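Local coordinates for Serine/threonine-protein acetyltransferase HopZ1a (Pseudomonas syringae pv. syringae, PDB 5KLP), which transfers acetyl groups from acetyl-CoA to serine, threonine and lysine residues of proteins, with inositol hexakisphosphate as cofactor, and so impairs host immunity and microtubules, at residues V146-G149 with A150-Q154; A184-D187 with D188-M191; D326-R329 with L330-I333. The protein carries 10 engineered substitutions. All coordinates share one frame; numbering follows the deposited sequence.

Interaction 1. Residues V146-G149 with A150-Q154; sequences VIVG and ARYQQ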
ATOM      1  N   VAL A 146       5.171   0.848   8.998  1.00 15.26           N
ATOM      2  CA  VAL A 146       4.724   0.904  10.390  1.00 14.29           C
ATOM      3  C   VAL A 146       4.104   2.257  10.709  1.00 19.21           C
ATOM      4  O   VAL A 146       4.477   3.278  10.122  1.00 19.70           O
ATOM      5  CB  VAL A 146       5.879   0.633  11.376  1.00 18.46           C
ATOM      6  CG1 VAL A 146       6.354  -0.810  11.254  1.00 19.51           C
ATOM      7  CG2 VAL A 146       7.043   1.610  11.149  1.00 16.82           C
ATOM      8  N   ILE A 147       3.145   2.262  11.628  1.00 15.85           N
ATOM      9  CA  ILE A 147       2.472   3.494  12.009  1.00 17.21           C
ATOM     10  C   ILE A 147       3.404   4.444  12.755  1.00 20.23           C
ATOM     11  O   ILE A 147       3.426   5.652  12.494  1.00 19.87           O
ATOM     12  CB  ILE A 147       1.227   3.208  12.878  1.00 16.54           C
ATOM     13  CG1 ILE A 147       0.126   2.586  12.012  1.00 17.82           C
ATOM     14  CG2 ILE A 147       0.720   4.493  13.530  1.00 16.20           C
ATOM     15  CD1 ILE A 147      -1.080   2.071  12.811  1.00 13.85           C
ATOM     16  N   VAL A 148       4.198   3.898  13.666  1.00 14.68           N
ATOM     17  CA  VAL A 148       4.931   4.750  14.595  1.00 20.35           C
ATOM     18  C   VAL A 148       6.256   5.245  14.038  1.00 20.66           C
ATOM     19  O   VAL A 148       6.482   6.454  13.968  1.00 19.99           O
ATOM     20  CB  VAL A 148       5.168   4.023  15.930  1.00 22.24           C
ATOM     21  CG1 VAL A 148       6.152   4.796  16.792  1.00 19.36           C
ATOM     22  CG2 VAL A 148       3.825   3.820  16.646  1.00 17.81           C
ATOM     23  N   GLY A 149       7.125   4.320  13.633  1.00 23.16           N
ATOM     24  CA  GLY A 149       8.410   4.684  13.067  1.00 21.95           C
ATOM     25  C   GLY A 149       9.510   4.737  14.105  1.00 26.83           C
ATOM     26  O   GLY A 149       9.285   5.149  15.241  1.00 26.13           O
ATOM     27  N   ALA A 150      10.711   4.344  13.694  1.00 27.13           N
ATOM     28  CA  ALA A 150      11.837   4.183  14.610  1.00 34.24           C
ATOM     29  C   ALA A 150      12.181   5.469  15.359  1.00 31.84           C
ATOM     30  O   ALA A 150      12.707   5.421  16.465  1.00 30.52           O
ATOM     31  CB  ALA A 150      13.064   3.671  13.849  1.00 38.70           C
ATOM     32  N   ARG A 151      11.867   6.619  14.769  1.00 26.50           N
ATOM     33  CA  ARG A 151      12.086   7.892  15.452  1.00 27.72           C
ATOM     34  C   ARG A 151      10.749   8.627  15.687  1.00 30.32           C
ATOM     35  O   ARG A 151      10.716   9.851  15.849  1.00 24.94           O
ATOM     36  CB  ARG A 151      13.063   8.743  14.625  1.00 34.17           C
ATOM     37  CG  ARG A 151      14.425   8.050  14.462  1.00 46.81           C
ATOM     38  CD  ARG A 151      15.325   8.595  13.332  1.00 54.27           C
ATOM     39  NE  ARG A 151      15.386  10.052  13.237  1.00 58.47           N
ATOM     40  CZ  ARG A 151      14.915  10.768  12.219  1.00 56.05           C
ATOM     41  NH1 ARG A 151      14.328  10.174  11.189  1.00 53.46           N
ATOM     42  NH2 ARG A 151      15.034  12.087  12.229  1.00 62.50           N
ATOM     43  N   TYR A 152       9.660   7.853  15.736  1.00 26.06           N
ATOM     44  CA  TYR A 152       8.296   8.362  15.968  1.00 27.49           C
ATOM     45  C   TYR A 152       7.849   9.389  14.932  1.00 23.05           C
ATOM     46  O   TYR A 152       6.905  10.137  15.168  1.00 21.74           O
ATOM     47  CB  TYR A 152       8.155   8.967  17.375  1.00 25.36           C
ATOM     48  CG  TYR A 152       8.620   8.028  18.459  1.00 32.25           C
ATOM     49  CD1 TYR A 152       7.796   7.022  18.922  1.00 28.14           C
ATOM     50  CD2 TYR A 152       9.883   8.155  19.021  1.00 39.19           C
ATOM     51  CE1 TYR A 152       8.216   6.150  19.909  1.00 31.59           C
ATOM     52  CE2 TYR A 152      10.314   7.292  20.011  1.00 44.90           C
ATOM     53  CZ  TYR A 152       9.475   6.288  20.451  1.00 39.82           C
ATOM     54  OH  TYR A 152       9.897   5.425  21.434  1.00 41.39           O
ATOM     55  N   GLN A 153       8.525   9.431  13.787  1.00 25.47           N
ATOM     56  CA  GLN A 153       8.177  10.410  12.760  1.00 25.98           C
ATOM     57  C   GLN A 153       6.892  10.034  12.010  1.00 22.95           C
ATOM     58  O   GLN A 153       6.035  10.896  11.775  1.00 19.10           O
ATOM     59  CB  GLN A 153       9.336  10.590  11.790  1.00 26.21           C
ATOM     60  CG  GLN A 153      10.619  11.067  12.484  1.00 35.73           C
ATOM     61  CD  GLN A 153      10.482  12.453  13.101  1.00 41.60           C
ATOM     62  OE1 GLN A 153      10.435  13.462  12.395  1.00 38.87           O
ATOM     63  NE2 GLN A 153      10.424  12.506  14.433  1.00 42.04           N
ATOM     64  N   GLN A 154       6.744   8.769  11.619  1.00 21.50           N
ATOM     65  CA  GLN A 154       5.520   8.374  10.909  1.00 21.89           C
ATOM     66  C   GLN A 154       4.286   8.640  11.773  1.00 20.58           C
ATOM     67  O   GLN A 154       3.240   9.042  11.262  1.00 18.95           O
ATOM     68  CB  GLN A 154       5.535   6.899  10.489  1.00 19.93           C
ATOM     69  CG  GLN A 154       6.055   6.616   9.077  1.00 40.27           C
ATOM     70  CD  GLN A 154       5.311   7.342   7.951  1.00 34.82           C
ATOM     71  OE1 GLN A 154       5.627   8.485   7.645  1.00 32.09           O
ATOM     72  NE2 GLN A 154       4.347   6.664   7.307  1.00 28.05           N
TER

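Interaction 2. Residues A184-D187 with D188-M191; sequences ATSD and DCVM. Engineered in segment 184-187: A184 (natural residue Lys).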
ATOM      1  N   ALA A 184       9.808  -3.612   4.125  1.00 30.13           N
ATOM      2  CA  ALA A 184      10.966  -3.672   5.013  1.00 38.18           C
ATOM      3  C   ALA A 184      11.648  -2.315   5.134  1.00 42.15           C
ATOM      4  O   ALA A 184      12.342  -2.045   6.108  1.00 45.88           O
ATOM      5  CB  ALA A 184      11.950  -4.710   4.522  1.00 42.44           C
ATOM      6  N   THR A 185      11.469  -1.473   4.121  1.00 35.55           N
ATOM      7  CA  THR A 185      11.989  -0.108   4.145  1.00 32.52           C
ATOM      8  C   THR A 185      10.913   0.838   3.649  1.00 34.12           C
ATOM      9  O   THR A 185       9.816   0.414   3.305  1.00 35.64           O
ATOM     10  CB  THR A 185      13.253   0.063   3.274  1.00 32.93           C
ATOM     11  OG1 THR A 185      12.901  -0.010   1.888  1.00 35.99           O
ATOM     12  CG2 THR A 185      14.272  -1.014   3.585  1.00 32.30           C
ATOM     13  N   SER A 186      11.213   2.125   3.602  1.00 26.82           N
ATOM     14  CA  SER A 186      10.237   3.059   3.064  1.00 27.34           C
ATOM     15  C   SER A 186      10.584   3.446   1.627  1.00 24.40           C
ATOM     16  O   SER A 186       9.912   4.279   1.022  1.00 29.74           O
ATOM     17  CB  SER A 186      10.122   4.289   3.963  1.00 30.97           C
ATOM     18  OG  SER A 186       9.404   3.948   5.145  1.00 35.70           O
ATOM     19  N   ASP A 187      11.597   2.802   1.058  1.00 20.61           N
ATOM     20  CA  ASP A 187      12.028   3.153  -0.304  1.00 23.36           C
ATOM     21  C   ASP A 187      11.049   2.726  -1.401  1.00 22.78           C
ATOM     22  O   ASP A 187      11.043   3.304  -2.496  1.00 22.75           O
ATOM     23  CB  ASP A 187      13.386   2.512  -0.625  1.00 37.88           C
ATOM     24  CG  ASP A 187      14.445   2.814   0.413  1.00 53.69           C
ATOM     25  OD1 ASP A 187      14.320   3.836   1.119  1.00 58.11           O
ATOM     26  OD2 ASP A 187      15.415   2.029   0.510  1.00 61.46           O
ATOM     27  N   ASP A 188      10.222   1.725  -1.110  1.00 18.22           N
ATOM     28  CA  ASP A 188       9.288   1.196  -2.105  1.00 17.81           C
ATOM     29  C   ASP A 188       7.825   1.505  -1.795  1.00 17.27           C
ATOM     30  O   ASP A 188       6.924   0.912  -2.386  1.00 18.28           O
ATOM     31  CB  ASP A 188       9.469  -0.321  -2.256  1.00 21.96           C
ATOM     32  CG  ASP A 188      10.870  -0.707  -2.719  1.00 27.45           C
ATOM     33  OD1 ASP A 188      11.318  -0.251  -3.796  1.00 26.34           O
ATOM     34  OD2 ASP A 188      11.543  -1.455  -1.983  1.00 31.08           O
ATOM     35  N   CYS A 189       7.585   2.459  -0.903  1.00 17.69           N
ATOM     36  CA  CYS A 189       6.242   2.664  -0.384  1.00 17.20           C
ATOM     37  C   CYS A 189       5.251   3.100  -1.453  1.00 16.79           C
ATOM     38  O   CYS A 189       4.068   2.799  -1.356  1.00 18.78           O
ATOM     39  CB  CYS A 189       6.286   3.688   0.755  1.00 22.19           C
ATOM     40  SG  CYS A 189       6.709   2.900   2.343  1.00 52.21           S
ATOM     41  N   VAL A 190       5.728   3.772  -2.493  1.00 15.08           N
ATOM     42  CA  VAL A 190       4.839   4.117  -3.579  1.00 17.92           C
ATOM     43  C   VAL A 190       4.330   2.857  -4.276  1.00 18.66           C
ATOM     44  O   VAL A 190       3.157   2.778  -4.614  1.00 17.57           O
ATOM     45  CB  VAL A 190       5.510   5.024  -4.612  1.00 15.28           C
ATOM     46  CG1 VAL A 190       4.561   5.314  -5.750  1.00 13.38           C
ATOM     47  CG2 VAL A 190       5.969   6.336  -3.966  1.00 21.12           C
HETATM   48  N   MSE A 191       5.214   1.884  -4.496  1.00 15.40           N
HETATM   49  CA  MSE A 191       4.831   0.645  -5.168  1.00 14.55           C
HETATM   50  C   MSE A 191       3.882  -0.175  -4.280  1.00 14.41           C
HETATM   51  O   MSE A 191       2.911  -0.744  -4.783  1.00 17.87           O
HETATM   52  CB  MSE A 191       6.068  -0.179  -5.545  1.00 13.19           C
HETATM   53  CG  MSE A 191       6.826   0.371  -6.763  1.00 17.60           C
HETATM   54 SE   MSE A 191       5.620   0.557  -8.333  1.00 32.83          SE
HETATM   55  CE  MSE A 191       5.471   2.520  -8.347  1.00 22.92           C
TER
HETATM   56  O   HOH W   1       8.819   0.344   0.792  1.00 30.14           O
HETATM   57  O   HOH W   2       8.490   3.843  -3.675  1.00 20.44           O

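Interaction 3. Residues D326-R329 with L330-I333; sequences DGFR and LQEI. With IHP (inositol hexakisphosphate), chain D.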
ATOM      1  N   ASP A 326       9.806  -5.267  -6.373  1.00 17.93           N
ATOM      2  CA  ASP A 326      10.585  -4.740  -7.497  1.00 21.43           C
ATOM      3  C   ASP A 326      10.074  -5.352  -8.798  1.00 25.73           C
ATOM      4  O   ASP A 326      10.095  -4.715  -9.856  1.00 21.23           O
ATOM      5  CB  ASP A 326      12.069  -5.025  -7.262  1.00 24.16           C
ATOM      6  CG  ASP A 326      12.565  -4.416  -5.940  1.00 37.63           C
ATOM      7  OD1 ASP A 326      12.346  -3.197  -5.693  1.00 33.40           O
ATOM      8  OD2 ASP A 326      13.101  -5.174  -5.111  1.00 45.93           O
ATOM      9  N   GLY A 327       9.568  -6.579  -8.702  1.00 19.28           N
ATOM     10  CA  GLY A 327       8.899  -7.221  -9.817  1.00 19.89           C
ATOM     11  C   GLY A 327       7.588  -6.522 -10.157  1.00 20.78           C
ATOM     12  O   GLY A 327       7.250  -6.351 -11.329  1.00 21.54           O
ATOM     13  N   PHE A 328       6.844  -6.124  -9.129  1.00 18.34           N
ATOM     14  CA  PHE A 328       5.608  -5.384  -9.345  1.00 23.00           C
ATOM     15  C   PHE A 328       5.890  -4.067 -10.095  1.00 17.68           C
ATOM     16  O   PHE A 328       5.134  -3.678 -10.980  1.00 20.89           O
ATOM     17  CB  PHE A 328       4.893  -5.115  -8.009  1.00 17.13           C
ATOM     18  CG  PHE A 328       3.665  -4.251  -8.148  1.00 16.81           C
ATOM     19  CD1 PHE A 328       2.520  -4.740  -8.762  1.00 17.33           C
ATOM     20  CD2 PHE A 328       3.676  -2.936  -7.714  1.00 16.24           C
ATOM     21  CE1 PHE A 328       1.393  -3.937  -8.919  1.00 19.00           C
ATOM     22  CE2 PHE A 328       2.565  -2.127  -7.872  1.00 18.60           C
ATOM     23  CZ  PHE A 328       1.418  -2.628  -8.475  1.00 18.35           C
ATOM     24  N   ARG A 329       6.987  -3.394  -9.753  1.00 19.06           N
ATOM     25  CA  ARG A 329       7.331  -2.143 -10.428  1.00 24.99           C
ATOM     26  C   ARG A 329       7.576  -2.376 -11.921  1.00 21.66           C
ATOM     27  O   ARG A 329       7.121  -1.592 -12.740  1.00 19.26           O
ATOM     28  CB  ARG A 329       8.550  -1.475  -9.788  1.00 17.47           C
ATOM     29  CG  ARG A 329       8.941  -0.131 -10.436  1.00 17.63           C
ATOM     30  CD  ARG A 329       9.918   0.632  -9.524  1.00 33.27           C
ATOM     31  NE  ARG A 329      10.715  -0.339  -8.802  1.00 43.77           N
ATOM     32  CZ  ARG A 329      10.904  -0.371  -7.491  1.00 24.90           C
ATOM     33  NH1 ARG A 329      10.399   0.553  -6.682  1.00 25.69           N
ATOM     34  NH2 ARG A 329      11.632  -1.344  -6.998  1.00 24.69           N
ATOM     35  N   LEU A 330       8.296  -3.446 -12.258  1.00 19.09           N
ATOM     36  CA  LEU A 330       8.539  -3.816 -13.648  1.00 23.14           C
ATOM     37  C   LEU A 330       7.213  -4.061 -14.378  1.00 23.89           C
ATOM     38  O   LEU A 330       7.032  -3.665 -15.528  1.00 22.52           O
ATOM     39  CB  LEU A 330       9.422  -5.065 -13.713  1.00 21.14           C
ATOM     40  CG  LEU A 330      10.790  -4.934 -13.019  1.00 23.33           C
ATOM     41  CD1 LEU A 330      11.601  -6.211 -13.173  1.00 24.85           C
ATOM     42  CD2 LEU A 330      11.579  -3.745 -13.560  1.00 26.20           C
ATOM     43  N   GLN A 331       6.292  -4.733 -13.697  1.00 20.01           N
ATOM     44  CA  GLN A 331       4.968  -5.003 -14.240  1.00 27.18           C
ATOM     45  C   GLN A 331       4.210  -3.716 -14.558  1.00 25.24           C
ATOM     46  O   GLN A 331       3.575  -3.599 -15.615  1.00 21.90           O
ATOM     47  CB  GLN A 331       4.164  -5.852 -13.256  1.00 20.67           C
ATOM     48  CG  GLN A 331       2.687  -5.896 -13.543  1.00 26.85           C
ATOM     49  CD  GLN A 331       1.917  -6.600 -12.438  1.00 30.17           C
ATOM     50  OE1 GLN A 331       1.948  -7.828 -12.326  1.00 23.61           O
ATOM     51  NE2 GLN A 331       1.259  -5.815 -11.584  1.00 19.47           N
ATOM     52  N   GLU A 332       4.283  -2.747 -13.646  1.00 20.25           N
ATOM     53  CA  GLU A 332       3.565  -1.490 -13.827  1.00 20.12           C
ATOM     54  C   GLU A 332       4.136  -0.653 -14.977  1.00 19.96           C
ATOM     55  O   GLU A 332       3.391  -0.072 -15.756  1.00 21.38           O
ATOM     56  CB  GLU A 332       3.582  -0.691 -12.535  1.00 18.58           C
ATOM     57  CG  GLU A 332       2.817  -1.395 -11.435  1.00 22.03           C
ATOM     58  CD  GLU A 332       1.439  -1.814 -11.907  1.00 30.17           C
ATOM     59  OE1 GLU A 332       0.554  -0.926 -11.966  1.00 24.95           O
ATOM     60  OE2 GLU A 332       1.246  -3.012 -12.231  1.00 26.76           O
ATOM     61  N   ILE A 333       5.457  -0.600 -15.070  1.00 19.03           N
ATOM     62  CA  ILE A 333       6.110   0.156 -16.144  1.00 21.54           C
ATOM     63  C   ILE A 333       5.765  -0.469 -17.487  1.00 23.90           C
ATOM     64  O   ILE A 333       5.402   0.233 -18.446  1.00 22.86           O
ATOM     65  CB  ILE A 333       7.624   0.202 -15.925  1.00 23.04           C
ATOM     66  CG1 ILE A 333       7.923   0.934 -14.613  1.00 23.45           C
ATOM     67  CG2 ILE A 333       8.332   0.870 -17.104  1.00 26.89           C
ATOM     68  CD1 ILE A 333       9.373   0.942 -14.233  1.00 22.56           C
TER
HETATM   69  C1  IHP D 401      -1.642  -9.578 -12.605  1.00 32.19           C
HETATM   70  C2  IHP D 401      -0.994  -9.069 -11.239  1.00 29.30           C
HETATM   71  C3  IHP D 401       0.241  -9.778 -10.563  1.00 41.92           C
HETATM   72  C4  IHP D 401       0.710 -11.113 -11.310  1.00 35.79           C
HETATM   73  C5  IHP D 401      -0.280 -11.808 -12.225  1.00 35.34           C
HETATM   74  C6  IHP D 401      -0.741 -10.733 -13.199  1.00 41.40           C
HETATM   75  O11 IHP D 401      -2.906  -9.892 -12.482  1.00 41.17           O
HETATM   76  P1  IHP D 401      -4.280  -9.295 -13.270  1.00 32.60           P
HETATM   77  O21 IHP D 401      -5.438  -9.183 -12.281  1.00 42.79           O
HETATM   78  O31 IHP D 401      -4.694 -10.257 -14.388  1.00 48.03           O
HETATM   79  O41 IHP D 401      -4.103  -7.928 -13.908  1.00 36.45           O
HETATM   80  O12 IHP D 401      -1.933  -8.736 -10.289  1.00 22.03           O
HETATM   81  P2  IHP D 401      -2.010  -7.122  -9.818  1.00 23.28           P
HETATM   82  O22 IHP D 401      -2.330  -6.238 -11.042  1.00 22.89           O
HETATM   83  O32 IHP D 401      -3.038  -6.828  -8.721  1.00 22.79           O
HETATM   84  O42 IHP D 401      -0.602  -6.680  -9.350  1.00 18.87           O
HETATM   85  O13 IHP D 401      -0.110 -10.020  -9.363  1.00 45.75           O
HETATM   86  P3  IHP D 401       0.416  -9.562  -7.829  1.00 22.02           P
HETATM   87  O23 IHP D 401       0.417  -8.075  -7.471  1.00 21.35           O
HETATM   88  O33 IHP D 401      -0.751 -10.246  -7.120  1.00 18.70           O
HETATM   89  O43 IHP D 401       1.752 -10.174  -7.418  1.00 19.28           O
HETATM   90  O14 IHP D 401       1.233 -12.004 -10.455  1.00 25.15           O
HETATM   91  P4  IHP D 401       2.828 -12.173 -10.220  1.00 26.68           P
HETATM   92  O24 IHP D 401       3.381 -11.081  -9.302  1.00 24.27           O
HETATM   93  O34 IHP D 401       3.183 -13.558  -9.643  1.00 27.00           O
HETATM   94  O44 IHP D 401       3.587 -12.058 -11.555  1.00 29.35           O
HETATM   95  O15 IHP D 401      -1.238 -12.538 -11.631  1.00 36.84           O
HETATM   96  P5  IHP D 401      -1.325 -14.238 -11.734  1.00 40.09           P
HETATM   97  O25 IHP D 401      -0.023 -14.814 -12.301  1.00 37.03           O
HETATM   98  O35 IHP D 401      -1.540 -14.865 -10.329  1.00 28.82           O
HETATM   99  O45 IHP D 401      -2.468 -14.711 -12.638  1.00 43.87           O
HETATM  100  O16 IHP D 401      -1.326 -11.283 -14.262  1.00 55.05           O
HETATM  101  P6  IHP D 401      -1.224 -10.707 -15.789  1.00 40.23           P
HETATM  102  O26 IHP D 401       0.168 -10.136 -16.049  1.00 44.34           O
HETATM  103  O36 IHP D 401      -1.508 -11.812 -16.824  1.00 54.26           O
HETATM  104  O46 IHP D 401      -2.257  -9.599 -16.022  1.00 42.01           O

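Interaction 1. Residues V146-G149 with A150-Q154
V148 and Y152 lie side by side and point the same way. CG1 of V148 approaches the Y152 ring obliquely and comes within 3.5 Å of its CD1. V148 holds CG1 anti to its backbone N (chi1 169°), and this branch is the one that meets the ring. On the backbone, the carbonyl O of V148 receives a CA-H...O contact from Y152 CA at 3.3 Å. CB of Q154 packs on the carbonyl O of I147 at 3.2 Å.

The chain reverses between these residues in a type I beta turn from G149 to Y152. The turn is closed by Y152 N donating to G149 O (2.8 Å). G149 has a positive phi (93°), a backbone angle that suits a residue without a side chain. Y152 is the N-cap residue of helix 153-167, so the turn leads straight into the helix. Just past the turn, Q153 folds back and its NE2 gives a nearly straight bond to R151 O (3.0 Å, 172° at the hydrogen).

A second shell holds the loop by its backbone: I147 N bonds E179 OE1 and V148 N bonds T230 OG1. The bent side chain of Q154 carries its amide away from the turn: NE2 donates to the active-site residue E143 and OE1 accepts from R157. A150 belongs to the CoA-binding site.

Interaction 2. Residues A184-D187 with D188-M191
C189, the active-site cysteine, packs against S186 at the start of its helix. Its SG comes 3.6 Å from S186 CA and also lies near the CB and OG of that serine. The sulfur stands beside the backbone N of C189, anti to the carbonyl carbon (chi1 -84°), and this brings it back over S186. A type I beta turn from S186 to C189 shapes this compact part. Overlapping it, T185 OG1 accepts from D187 N at 3.2 Å, an ST turn. D188, the N-cap residue, is buried and directs its carboxylate to R329 and R51 rather than to the helix end.

The rest of the contact is looser and bridged by water. One water donates to T185 O (2.7 Å) and accepts a weak bond from D188 N. Another donates to D187 O (2.9 Å) and accepts from V190 N (3.0 Å). T185, of the CoA site, and D187 are exposed, as is A184, an engineered residue in place of lysine.

S186 touches H123, which with C189 and E143 makes up the Cys-His-Glu catalytic triad. The turn links the loop after strand 175-179 to helix 189-202, whose first residues touch helices 61-79 and 324-340.

Interaction 3. Residues D326-R329 with L330-I333
F328 and E332, one helical turn apart, form a CH-pi contact. CG of E332 sits over one face of the ring, 3.7 Å from its centroid. E332 then bends at chi2 (-50°), and its carboxylate lies stacked on the ring with the two planes only 7° apart.

Polar side-chain bonds continue from this stack. NE2 of Q331 donates to E332 OE2 at 2.9 Å, in the plane of its own amide and nearly straight. The same nitrogen donates to O42 of inositol hexakisphosphate (3.0 Å), so one amide joins the carboxylate to a phosphate of the cofactor. O42 also lies at the edge of the F328 ring, 3.4 Å from CE1. R335, a further cofactor-binding residue, pairs with E332 OE2 and probably offsets its charge, which lies near that of E76 as well as the phosphates.

The backbone bonds are those of an alpha helix. L330 N, Q331 N, E332 N and I333 N donate in turn to the carbonyl O atoms of D326, G327, F328 and R329.

Side-chain carbons pack on another side. CD1 of I333 lies alongside CG of R329 at 4.0 Å, while L330 CG comes close to the carbonyl O of D326.

This stretch of helix 324-340 is buried. F328 and E332 touch helix 189-202, L330 and I333 pack on helices 21-36 and 40-53, and R329 reaches helix 61-79.

In the fold
Interactions 2 and 3 are joined directly. D188 OD1 and R329 NH1 form a salt bridge of 3.1 Å, and M191 packs on F328 and R329. Through this joint the helix that starts with the active-site cysteine meets the helix that contacts the cofactor. Interaction 1 touches neither of them; its centre is about 14 Å from that of interaction 2 and 27 Å from that of interaction 3. Interactions 1 and 2 are partly buried helix starts, each with a type I turn after a sheet strand. Interaction 1 closes its turn directly, while water bridges interaction 2. Interaction 3 is wholly buried within its helix, with regular backbone bonds, a carboxylate stacked on a ring, and an amide on the cofactor.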